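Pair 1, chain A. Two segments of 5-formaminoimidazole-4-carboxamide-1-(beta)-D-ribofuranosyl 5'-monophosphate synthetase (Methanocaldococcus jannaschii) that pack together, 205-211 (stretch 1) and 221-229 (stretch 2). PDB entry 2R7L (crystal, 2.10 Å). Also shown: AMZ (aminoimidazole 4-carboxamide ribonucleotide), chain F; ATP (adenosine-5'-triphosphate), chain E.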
# COMPACT_ATOMS: atom_id res chain seq x y z
N THR A 205 -0.93 -18.79 31.63
CA THR A 205 -1.38 -17.79 30.68
C THR A 205 -1.94 -18.47 29.43
O THR A 205 -1.32 -19.39 28.89
CB THR A 205 -0.23 -16.84 30.32
OG1 THR A 205 1.00 -17.58 30.24
CG2 THR A 205 -0.07 -15.79 31.39
N ASN A 206 -3.11 -18.03 28.98
CA ASN A 206 -3.76 -18.58 27.80
C ASN A 206 -3.17 -18.09 26.47
O ASN A 206 -3.09 -16.88 26.22
CB ASN A 206 -5.25 -18.27 27.84
CG ASN A 206 -6.01 -18.91 26.68
OD1 ASN A 206 -6.98 -18.34 26.20
ND2 ASN A 206 -5.58 -20.09 26.25
N PHE A 207 -2.78 -19.04 25.64
CA PHE A 207 -2.37 -18.77 24.27
C PHE A 207 -3.10 -19.75 23.39
O PHE A 207 -2.80 -20.94 23.41
CB PHE A 207 -0.87 -19.01 24.11
CG PHE A 207 -0.01 -18.05 24.88
CD1 PHE A 207 0.34 -16.82 24.34
CD2 PHE A 207 0.46 -18.38 26.15
CE1 PHE A 207 1.14 -15.93 25.05
CE2 PHE A 207 1.25 -17.50 26.86
CZ PHE A 207 1.59 -16.26 26.31
N CYS A 208 -4.10 -19.27 22.66
CA CYS A 208 -4.72 -20.06 21.61
C CYS A 208 -3.94 -19.80 20.33
O CYS A 208 -3.98 -18.71 19.76
CB CYS A 208 -6.20 -19.69 21.45
SG CYS A 208 -7.17 -19.80 23.01
N ILE A 209 -3.19 -20.81 19.90
CA ILE A 209 -2.23 -20.67 18.81
C ILE A 209 -2.83 -21.14 17.49
O ILE A 209 -3.24 -22.30 17.35
CB ILE A 209 -0.94 -21.44 19.13
CG1 ILE A 209 -0.40 -20.98 20.49
CG2 ILE A 209 0.09 -21.22 18.03
CD1 ILE A 209 0.53 -21.98 21.18
N HIS A 210 -2.88 -20.24 16.52
CA HIS A 210 -3.50 -20.56 15.24
C HIS A 210 -2.45 -20.90 14.19
O HIS A 210 -1.63 -20.05 13.80
CB HIS A 210 -4.43 -19.42 14.80
CG HIS A 210 -5.37 -18.97 15.88
ND1 HIS A 210 -6.60 -19.54 16.08
CD2 HIS A 210 -5.24 -18.01 16.82
CE1 HIS A 210 -7.20 -18.95 17.10
NE2 HIS A 210 -6.40 -18.02 17.56
N TYR A 211 -2.45 -22.15 13.76
CA TYR A 211 -1.49 -22.62 12.76
C TYR A 211 -2.17 -22.79 11.41
O TYR A 211 -3.39 -22.82 11.31
CB TYR A 211 -0.89 -23.98 13.15
CG TYR A 211 -0.21 -24.09 14.50
CD1 TYR A 211 1.17 -24.10 14.60
CD2 TYR A 211 -0.96 -24.24 15.68
CE1 TYR A 211 1.80 -24.24 15.83
CE2 TYR A 211 -0.33 -24.36 16.91
CZ TYR A 211 1.04 -24.37 16.97
OH TYR A 211 1.68 -24.48 18.18
N GLU A 221 2.63 -23.35 9.40
CA GLU A 221 2.91 -21.92 9.58
C GLU A 221 2.21 -21.41 10.83
O GLU A 221 1.13 -21.87 11.16
CB GLU A 221 2.41 -21.12 8.37
CG GLU A 221 2.90 -21.66 7.03
CD GLU A 221 2.12 -21.12 5.85
OE1 GLU A 221 1.24 -20.23 6.03
OE2 GLU A 221 2.38 -21.58 4.73
N LEU A 222 2.83 -20.45 11.50
CA LEU A 222 2.19 -19.74 12.60
C LEU A 222 1.55 -18.44 12.13
O LEU A 222 2.23 -17.53 11.62
CB LEU A 222 3.18 -19.47 13.73
CG LEU A 222 2.70 -18.54 14.85
CD1 LEU A 222 1.59 -19.19 15.67
CD2 LEU A 222 3.88 -18.16 15.73
N LEU A 223 0.23 -18.35 12.32
CA LEU A 223 -0.55 -17.22 11.81
C LEU A 223 -0.88 -16.18 12.88
O LEU A 223 -0.96 -14.99 12.59
CB LEU A 223 -1.84 -17.71 11.13
CG LEU A 223 -1.78 -17.90 9.60
CD1 LEU A 223 -1.58 -16.57 8.92
CD2 LEU A 223 -0.69 -18.88 9.18
N GLY A 224 -1.08 -16.63 14.11
CA GLY A 224 -1.42 -15.71 15.19
C GLY A 224 -1.87 -16.38 16.48
O GLY A 224 -1.87 -17.61 16.59
N MET A 225 -2.26 -15.55 17.45
CA MET A 225 -2.62 -16.05 18.78
C MET A 225 -3.60 -15.10 19.44
O MET A 225 -3.51 -13.88 19.25
CB MET A 225 -1.38 -16.12 19.69
CG MET A 225 -0.23 -16.95 19.17
SD MET A 225 1.12 -16.93 20.37
CE MET A 225 2.36 -17.92 19.53
N ASP A 226 -4.50 -15.66 20.23
CA ASP A 226 -5.40 -14.86 21.07
C ASP A 226 -5.51 -15.48 22.45
O ASP A 226 -5.14 -16.64 22.67
CB ASP A 226 -6.81 -14.79 20.44
CG ASP A 226 -7.55 -16.13 20.49
OD1 ASP A 226 -7.17 -17.04 19.73
OD2 ASP A 226 -8.52 -16.26 21.28
N LYS A 227 -6.01 -14.70 23.40
CA LYS A 227 -6.44 -15.25 24.68
C LYS A 227 -7.94 -15.06 24.77
O LYS A 227 -8.48 -14.06 24.29
CB LYS A 227 -5.69 -14.61 25.85
CG LYS A 227 -6.08 -13.19 26.18
CD LYS A 227 -5.57 -12.81 27.56
CE LYS A 227 -6.22 -11.54 28.05
NZ LYS A 227 -6.06 -11.34 29.50
N ARG A 228 -8.62 -16.03 25.37
CA ARG A 228 -10.08 -16.01 25.44
C ARG A 228 -10.57 -14.93 26.38
O ARG A 228 -9.89 -14.58 27.34
CB ARG A 228 -10.61 -17.36 25.92
CG ARG A 228 -10.18 -18.55 25.10
CD ARG A 228 -10.59 -18.39 23.66
NE ARG A 228 -10.87 -19.68 23.03
CZ ARG A 228 -10.66 -19.95 21.75
NH1 ARG A 228 -10.17 -19.02 20.94
NH2 ARG A 228 -10.95 -21.15 21.27
N TYR A 229 -11.77 -14.43 26.09
CA TYR A 229 -12.45 -13.45 26.93
C TYR A 229 -13.79 -14.10 27.23
O TYR A 229 -14.69 -14.12 26.37
CB TYR A 229 -12.62 -12.14 26.17
CG TYR A 229 -12.84 -10.92 27.02
CD1 TYR A 229 -12.23 -10.80 28.25
CD2 TYR A 229 -13.64 -9.87 26.57
CE1 TYR A 229 -12.41 -9.69 29.03
CE2 TYR A 229 -13.82 -8.74 27.35
CZ TYR A 229 -13.21 -8.66 28.57
OH TYR A 229 -13.37 -7.56 29.37
O5 AMZ F . -14.43 -16.23 19.50
C6 AMZ F . -14.23 -17.41 19.77
N2 AMZ F . -13.12 -17.87 20.34
C3A AMZ F . -15.27 -18.47 19.46
C7A AMZ F . -15.23 -19.81 19.81
N3 AMZ F . -14.27 -20.45 20.48
N1 AMZ F . -16.41 -18.25 18.82
C5 AMZ F . -17.06 -19.42 18.76
N AMZ F . -16.34 -20.37 19.36
C1 AMZ F . -16.71 -21.80 19.50
C2 AMZ F . -17.55 -22.08 20.75
C3 AMZ F . -18.97 -22.17 20.21
O2 AMZ F . -19.69 -23.16 20.95
O1 AMZ F . -17.14 -23.35 21.27
O AMZ F . -17.55 -22.06 18.36
C AMZ F . -18.76 -22.68 18.79
C4 AMZ F . -19.87 -22.20 17.83
O3 AMZ F . -19.95 -20.78 17.85
P AMZ F . -21.37 -20.08 17.88
OP1 AMZ F . -22.20 -20.29 16.66
O4 AMZ F . -22.14 -20.62 19.18
OP2 AMZ F . -21.11 -18.50 18.13
PG ATP E . -14.50 -22.75 23.50
O1G ATP E . -14.87 -23.20 22.10
O2G ATP E . -13.04 -22.34 23.65
O3G ATP E . -15.48 -21.77 24.10
PB ATP E . -13.64 -25.33 24.35
O1B ATP E . -12.70 -25.16 23.18
O2B ATP E . -14.45 -26.61 24.43
O3B ATP E . -14.67 -24.09 24.40
PA ATP E . -13.11 -25.76 27.14
O1A ATP E . -12.31 -27.02 27.37
O2A ATP E . -14.60 -25.72 27.33
O3A ATP E . -12.74 -25.18 25.67
O5' ATP E . -12.47 -24.63 28.09
C5' ATP E . -13.22 -23.47 28.38
C4' ATP E . -12.36 -22.59 29.28
O4' ATP E . -12.16 -23.21 30.55
C3' ATP E . -10.97 -22.35 28.71
O3' ATP E . -10.94 -21.24 27.81
C2' ATP E . -10.15 -22.11 29.96
O2' ATP E . -10.22 -20.73 30.34
C1' ATP E . -10.83 -22.95 31.02
N9 ATP E . -10.11 -24.24 31.11
C8 ATP E . -10.36 -25.31 30.34
N7 ATP E . -9.53 -26.33 30.65
C5 ATP E . -8.73 -25.92 31.65
C6 ATP E . -7.64 -26.51 32.45
N6 ATP E . -7.21 -27.78 32.24
N1 ATP E . -7.07 -25.73 33.39
C2 ATP E . -7.48 -24.46 33.61
N3 ATP E . -8.47 -23.86 32.93
C4 ATP E . -9.11 -24.53 31.94

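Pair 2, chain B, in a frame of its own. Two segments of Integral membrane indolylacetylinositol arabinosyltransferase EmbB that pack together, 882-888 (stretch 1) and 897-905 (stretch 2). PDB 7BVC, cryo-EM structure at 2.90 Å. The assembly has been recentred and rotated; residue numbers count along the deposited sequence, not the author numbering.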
# COMPACT_ATOMS: atom_id res chain seq x y z
N THR B 882 15.31 27.39 18.34
CA THR B 882 15.79 28.40 17.40
C THR B 882 17.31 28.50 17.41
O THR B 882 17.94 28.44 18.47
CB THR B 882 15.19 29.77 17.71
OG1 THR B 882 15.62 30.20 19.00
CG2 THR B 882 13.67 29.70 17.68
N VAL B 883 17.88 28.65 16.22
CA VAL B 883 19.26 29.07 16.03
C VAL B 883 19.25 30.11 14.91
O VAL B 883 18.86 29.80 13.78
CB VAL B 883 20.19 27.90 15.67
CG1 VAL B 883 21.59 28.42 15.35
CG2 VAL B 883 20.25 26.90 16.81
N ASP B 884 19.68 31.33 15.23
CA ASP B 884 19.63 32.42 14.26
C ASP B 884 20.99 33.07 14.10
O ASP B 884 22.00 32.55 14.60
CB ASP B 884 18.58 33.45 14.68
CG ASP B 884 17.17 33.02 14.34
OD1 ASP B 884 17.01 32.01 13.63
OD2 ASP B 884 16.22 33.69 14.79
N LEU B 885 21.05 34.20 13.40
CA LEU B 885 22.32 34.83 13.08
C LEU B 885 22.14 36.34 13.20
O LEU B 885 21.43 36.94 12.38
CB LEU B 885 22.78 34.45 11.68
CG LEU B 885 24.26 34.63 11.41
CD1 LEU B 885 25.02 33.42 11.90
CD2 LEU B 885 24.52 34.88 9.93
N GLU B 886 22.78 36.95 14.19
CA GLU B 886 22.74 38.39 14.35
C GLU B 886 23.94 39.04 13.68
O GLU B 886 25.06 38.54 13.79
CB GLU B 886 22.70 38.76 15.84
CG GLU B 886 21.31 38.79 16.43
CD GLU B 886 21.16 39.85 17.50
OE1 GLU B 886 22.18 40.47 17.87
OE2 GLU B 886 20.03 40.06 17.98
N TYR B 887 23.70 40.14 12.99
CA TYR B 887 24.76 40.89 12.33
C TYR B 887 24.80 42.31 12.88
O TYR B 887 23.75 42.92 13.13
CB TYR B 887 24.57 40.92 10.81
CG TYR B 887 23.20 41.34 10.33
CD1 TYR B 887 22.89 42.68 10.15
CD2 TYR B 887 22.23 40.40 10.04
CE1 TYR B 887 21.64 43.07 9.70
CE2 TYR B 887 20.98 40.77 9.60
CZ TYR B 887 20.69 42.11 9.43
OH TYR B 887 19.45 42.49 8.99
N ALA B 888 26.01 42.82 13.07
CA ALA B 888 26.24 44.10 13.72
C ALA B 888 26.70 45.14 12.70
O ALA B 888 26.94 44.84 11.53
CB ALA B 888 27.26 43.96 14.85
N VAL B 897 26.96 47.19 17.34
CA VAL B 897 25.60 47.27 17.87
C VAL B 897 24.78 46.13 17.28
O VAL B 897 24.89 45.87 16.07
CB VAL B 897 24.95 48.63 17.59
CG1 VAL B 897 25.79 49.74 18.20
CG2 VAL B 897 24.78 48.87 16.10
N PRO B 898 23.98 45.42 18.07
CA PRO B 898 23.16 44.32 17.52
C PRO B 898 21.94 44.88 16.80
O PRO B 898 21.06 45.47 17.41
CB PRO B 898 22.76 43.52 18.76
CG PRO B 898 22.80 44.51 19.88
CD PRO B 898 23.89 45.50 19.54
N ALA B 899 21.90 44.68 15.48
CA ALA B 899 20.79 45.17 14.67
C ALA B 899 20.61 44.21 13.49
O ALA B 899 21.28 44.34 12.47
CB ALA B 899 21.02 46.60 14.21
N GLY B 900 19.69 43.26 13.65
CA GLY B 900 19.34 42.34 12.58
C GLY B 900 19.34 40.90 13.05
O GLY B 900 19.82 40.56 14.12
N ARG B 901 18.77 40.05 12.19
CA ARG B 901 18.64 38.63 12.47
C ARG B 901 18.23 37.92 11.19
O ARG B 901 17.40 38.42 10.44
CB ARG B 901 17.60 38.38 13.57
CG ARG B 901 17.49 36.93 14.01
CD ARG B 901 16.71 36.80 15.30
NE ARG B 901 17.50 37.19 16.46
CZ ARG B 901 17.40 38.37 17.06
NH1 ARG B 901 16.54 39.28 16.61
NH2 ARG B 901 18.16 38.65 18.12
N VAL B 902 18.82 36.75 10.96
CA VAL B 902 18.55 35.94 9.77
C VAL B 902 18.11 34.56 10.21
O VAL B 902 18.65 33.99 11.16
CB VAL B 902 19.79 35.85 8.85
CG1 VAL B 902 19.41 35.22 7.52
CG2 VAL B 902 20.40 37.23 8.63
N THR B 903 17.11 34.00 9.50
CA THR B 903 16.58 32.67 9.75
C THR B 903 17.16 31.66 8.76
O THR B 903 17.41 32.00 7.60
CB THR B 903 15.05 32.66 9.63
OG1 THR B 903 14.67 32.68 8.25
CG2 THR B 903 14.46 33.87 10.34
N PRO B 904 17.39 30.42 9.18
CA PRO B 904 18.17 29.49 8.37
C PRO B 904 17.35 28.81 7.28
O PRO B 904 16.12 28.92 7.21
CB PRO B 904 18.64 28.46 9.40
CG PRO B 904 17.54 28.43 10.39
CD PRO B 904 17.03 29.84 10.49
N TYR B 905 18.07 28.10 6.42
CA TYR B 905 17.50 27.29 5.35
C TYR B 905 17.78 25.83 5.67
O TYR B 905 18.83 25.29 5.32
CB TYR B 905 18.10 27.67 4.00
CG TYR B 905 17.40 28.80 3.28
CD1 TYR B 905 16.11 28.65 2.81
CD2 TYR B 905 18.04 30.01 3.07
CE1 TYR B 905 15.47 29.68 2.15
CE2 TYR B 905 17.40 31.05 2.41
CZ TYR B 905 16.12 30.87 1.95
OH TYR B 905 15.49 31.91 1.30

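What backbone arrangement do the two pairs share? In each, two extended segments run side by side in roughly opposite directions, and 14 central residues superpose with an RMSD of 0.9 Å. Pair 1 is the more regular: Cys208(A) N donates to Asp226(A) O at 2.8 Å, and Asp226(A) N donates back to Cys208(A) O at 3.1 Å. The matching residues of pair 2, Leu885(B) and Val902(B), form a single bridge. Val902(B) N reaches Leu885(B) O at 3.0 Å, but the return bond from Leu885(B) N to Val902(B) O is weak at 3.3 Å.

How is the matched glycine used? Gly224(A) and Gly900(B) fall within 0.4 Å of each other, opposite an aromatic residue in both pairs. In pair 1 a beta bulge lies here: His210(A) O accepts a bond from Leu223(A) N at 2.9 Å and a weak one from Gly224(A) N at 3.5 Å. In pair 2 the ring of Tyr887(B), matched to His210(A), lies over the glycine, with Gly900(B) CA 3.4 Å from Tyr887(B) CZ and over the ring face. A CB on Gly900(B) would sit 2.1 Å from Tyr887(B) CZ, and the backbone angles alone also call for glycine.

What do the rings meet beyond the glycine? The His210(A) ring reaches along the sheet so that its NE2 donates to Asp226(A) OD1 at 2.5 Å, a polar link beside the backbone ladder. Arg228(A) NH1 holds the other carboxylate oxygen, Asp226(A) OD2, in a salt bridge at 3.2 Å, while the guanidinium lies between Cys208(A) SG and AMZ N2 on opposite faces. Val902(B) takes the place of Asp226(A), and the link becomes apolar: Tyr887(B) CE2 lies 3.7 Å from Val902(B) CG2, at the ring edge. Leu885(B), in the place of Cys208(A), adds a looser apolar contact, its CB 4.3 Å from Val902(B) CB.

How do the alternate positions differ? Phe207(A), Ile209(A) and Met225(A) match Asp884(B), Glu886(B) and Arg901(B), so a greasy cluster is replaced by a charged one. In pair 1 Met225(A) SD lies 4.0 Å from Phe207(A) CD1, and Ile209(A) CG2 packs 3.5 Å from Leu222(A) CD1. In pair 2 Glu886(B) forms a salt bridge with Arg901(B), although the modelled atoms are too close for their places to be sure. Asp884(B) OD2 stays 4.1 Å from Arg901(B) NE, near enough for attraction but beyond a salt bridge.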